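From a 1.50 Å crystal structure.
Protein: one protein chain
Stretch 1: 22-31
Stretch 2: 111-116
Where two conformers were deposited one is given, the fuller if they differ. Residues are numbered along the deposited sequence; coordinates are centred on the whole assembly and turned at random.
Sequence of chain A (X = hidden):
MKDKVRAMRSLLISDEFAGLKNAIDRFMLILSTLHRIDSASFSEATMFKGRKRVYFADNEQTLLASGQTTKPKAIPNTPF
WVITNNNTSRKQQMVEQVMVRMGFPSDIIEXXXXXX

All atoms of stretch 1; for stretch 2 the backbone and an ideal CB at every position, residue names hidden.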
# COMPACT_ATOMS: atom_id res chain seq x y z
N ASN A 22 10.66 10.23 1.93
CA ASN A 22 10.60 9.66 0.60
C ASN A 22 9.30 8.90 0.36
O ASN A 22 8.81 8.16 1.22
CB ASN A 22 11.80 8.75 0.35
CG ASN A 22 13.12 9.48 0.50
OD1 ASN A 22 13.62 10.06 -0.46
ND2 ASN A 22 13.69 9.45 1.69
N ALA A 23 8.78 9.07 -0.85
CA ALA A 23 7.50 8.48 -1.23
C ALA A 23 7.46 6.97 -1.08
O ALA A 23 6.47 6.41 -0.63
CB ALA A 23 7.14 8.84 -2.64
N ILE A 24 8.55 6.31 -1.43
CA ILE A 24 8.56 4.85 -1.41
C ILE A 24 8.30 4.31 0.01
O ILE A 24 7.57 3.34 0.19
CB ILE A 24 9.87 4.27 -1.95
CG1 ILE A 24 9.85 2.75 -1.90
CG2 ILE A 24 11.08 4.80 -1.19
CD1 ILE A 24 8.81 2.14 -2.73
N ASP A 25 8.85 4.98 1.01
CA ASP A 25 8.74 4.51 2.37
C ASP A 25 7.36 4.82 2.94
O ASP A 25 6.81 4.03 3.69
CB ASP A 25 9.82 5.10 3.25
CG ASP A 25 11.21 4.67 2.80
OD1 ASP A 25 11.46 3.45 2.56
OD2 ASP A 25 12.04 5.57 2.65
N ARG A 26 6.78 5.95 2.52
CA ARG A 26 5.46 6.28 2.95
C ARG A 26 4.48 5.28 2.31
O ARG A 26 3.59 4.76 2.99
CB ARG A 26 5.11 7.68 2.51
CG ARG A 26 5.93 8.73 3.22
CD ARG A 26 5.32 10.11 3.13
NE ARG A 26 5.44 10.67 1.80
CZ ARG A 26 6.46 11.43 1.40
NH1 ARG A 26 7.45 11.69 2.23
NH2 ARG A 26 6.52 11.92 0.17
N PHE A 27 4.67 5.01 1.02
CA PHE A 27 3.90 4.01 0.27
C PHE A 27 3.95 2.67 1.00
O PHE A 27 2.92 2.04 1.27
CB PHE A 27 4.48 3.92 -1.13
CG PHE A 27 3.89 2.85 -2.02
CD1 PHE A 27 2.60 2.93 -2.47
CD2 PHE A 27 4.67 1.81 -2.45
CE1 PHE A 27 2.09 1.99 -3.35
CE2 PHE A 27 4.16 0.87 -3.32
CZ PHE A 27 2.87 0.96 -3.76
N MET A 28 5.15 2.22 1.31
CA MET A 28 5.32 0.95 1.99
C MET A 28 4.66 0.89 3.38
O MET A 28 4.03 -0.12 3.73
CB MET A 28 6.80 0.58 2.09
CG MET A 28 7.44 0.18 0.77
SD MET A 28 6.59 -1.20 0.01
CE MET A 28 7.82 -1.93 -1.01
N LEU A 29 4.82 1.97 4.17
CA LEU A 29 4.24 1.97 5.49
C LEU A 29 2.71 2.01 5.42
O LEU A 29 2.03 1.39 6.22
CB LEU A 29 4.79 3.13 6.32
CG LEU A 29 4.30 3.25 7.76
CD1 LEU A 29 4.48 1.94 8.51
CD2 LEU A 29 5.04 4.37 8.47
N ILE A 30 2.17 2.73 4.46
CA ILE A 30 0.73 2.71 4.23
C ILE A 30 0.22 1.29 3.93
O ILE A 30 -0.76 0.82 4.55
CB ILE A 30 0.35 3.65 3.08
CG1 ILE A 30 0.39 5.11 3.55
CG2 ILE A 30 -1.05 3.35 2.54
CD1 ILE A 30 0.47 6.12 2.42
N LEU A 31 0.90 0.60 3.01
CA LEU A 31 0.52 -0.78 2.71
C LEU A 31 0.67 -1.71 3.92
O LEU A 31 -0.22 -2.52 4.20
CB LEU A 31 1.32 -1.31 1.53
CG LEU A 31 1.05 -0.63 0.19
CD1 LEU A 31 2.13 -1.01 -0.80
CD2 LEU A 31 -0.31 -0.99 -0.35
N UNK A 111 -6.94 11.66 1.74
CA UNK A 111 -5.86 12.10 2.64
C UNK A 111 -4.66 11.18 2.61
O UNK A 111 -3.51 11.64 2.62
CB UNK A 111 -6.38 12.20 4.08
N UNK A 112 -4.90 9.88 2.57
CA UNK A 112 -3.81 8.92 2.58
C UNK A 112 -2.99 9.00 1.28
O UNK A 112 -1.75 9.05 1.31
CB UNK A 112 -4.36 7.51 2.78
N UNK A 113 -3.67 9.02 0.14
CA UNK A 113 -2.95 9.09 -1.13
C UNK A 113 -2.23 10.43 -1.31
O UNK A 113 -1.11 10.47 -1.84
CB UNK A 113 -3.92 8.86 -2.29
N UNK A 114 -2.84 11.53 -0.87
CA UNK A 114 -2.16 12.82 -0.95
C UNK A 114 -0.88 12.87 -0.14
O UNK A 114 0.01 13.67 -0.43
CB UNK A 114 -3.10 13.93 -0.48
N UNK A 115 -0.75 11.99 0.85
CA UNK A 115 0.40 12.00 1.75
C UNK A 115 1.62 11.31 1.18
O UNK A 115 2.73 11.43 1.73
CB UNK A 115 0.02 11.34 3.08
N UNK A 116 1.43 10.56 0.10
CA UNK A 116 2.51 9.85 -0.56
C UNK A 116 3.33 10.84 -1.37
O UNK A 116 2.81 11.65 -2.14
OXT UNK A 116 4.56 10.82 -1.25
CB UNK A 116 1.97 8.73 -1.45

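Position 111 lies on a helical backbone, and its ideal CB has nothing of stretch 1 within 5.5 Å. Stretch 1 therefore imposes no rule here, and almost any residue that tolerates a helix would serve. The deposited residue is Lys111, whose extended chain makes no contact with the partner helix.

Position 112 is different. Its phi/psi of -68/-47 is helical, its CA-to-CB bond points toward stretch 1, and the ideal CB sits 5.0 Å from CD1 of Ile30. That methyl is the tip of an isoleucine reaching across from the other helix, so the site asks for an apolar side chain able to close a gap of about one carbon; valine, isoleucine or leucine would all be reasonable, while alanine would stop short. The deposited residue is Val112, with chi1 in the t well. This places its CG1 3.7 Å from Ile30 CD1, a close apolar contact made with a short, branched side chain.

At position 113 the CA-to-CB bond points away and stretch 1 is beyond 5.5 Å of the ideal CB, so the choice is left to other surroundings. Thr113 is found, its hydroxyl bonded elsewhere in the structure. Position 114 is likewise out of reach and open to many residues; it holds His114.

Position 115 has a CB directed sideways, 5.3 Å from Ile30 CD1 and 5.4 Å from Arg26 CD. Its phi/psi of -82/-13 has drifted from the values at 112, and its carbonyl O already lies 2.8 Å from Arg26 NE, a closeness that depends on the backbone and not on the side chain. Small residues such as alanine or serine would suit, and asparagine is conceivable. The deposited Ser115, with chi1 at 78°, turns its hydroxyl back on its own chain: OG donates to Val112 O at 2.6 Å. The same OG approaches Ile30 CD1 at 3.9 Å, so a polar side chain with its hydrogen bond satisfied locally can pack beside a methyl.

Position 116 ends the chain, and its carboxylate offers a charge whatever the side chain. Arg26 is the visible answer: its NH2 donates to the OXT of this position at 2.7 Å in a salt bridge, and its NE adds a weak bond to the same OXT at 3.2 Å. The side chain faces another environment. Its ideal CB points sideways, 4.9 Å from Ile30 CD1, with Ala23 and Phe27 also lining that flank, so a branched or long aliphatic residue, isoleucine, leucine or methionine, would fit. The deposited Ile116, m at chi1 and t at chi2, covers all three: CG1 lies 3.6 Å from Ile30 CD1, CG2 lies 4.1 Å from Ala23 CB and 4.4 Å from Phe27 CB, and CD1 comes up to the edge of the Phe27 ring. The rule is economical: one terminal residue supplies charge through its backbone and grease through its side chain.

Stretch 2 111-116: KVTHSI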
# COMPACT_ATOMS: atom_id res chain seq x y z
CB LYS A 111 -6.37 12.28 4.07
CG LYS A 111 -7.55 13.25 4.15
CD LYS A 111 -8.13 13.31 5.52
CE LYS A 111 -9.39 14.16 5.52
NZ LYS A 111 -9.14 15.56 5.04
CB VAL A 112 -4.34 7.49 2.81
CG1 VAL A 112 -3.26 6.45 2.58
CG2 VAL A 112 -4.88 7.33 4.21
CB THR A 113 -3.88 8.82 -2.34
OG1 THR A 113 -4.95 9.77 -2.38
CG2 THR A 113 -4.43 7.42 -2.29
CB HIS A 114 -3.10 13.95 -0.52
CG HIS A 114 -4.12 14.29 -1.55
ND1 HIS A 114 -4.89 15.44 -1.48
CD2 HIS A 114 -4.51 13.65 -2.68
CE1 HIS A 114 -5.70 15.49 -2.52
NE2 HIS A 114 -5.49 14.41 -3.26
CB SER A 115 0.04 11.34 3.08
OG SER A 115 0.05 9.92 2.94
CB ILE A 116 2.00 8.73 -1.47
CG1 ILE A 116 1.15 7.75 -0.68
CG2 ILE A 116 3.19 8.00 -2.15
CD1 ILE A 116 0.43 6.74 -1.54
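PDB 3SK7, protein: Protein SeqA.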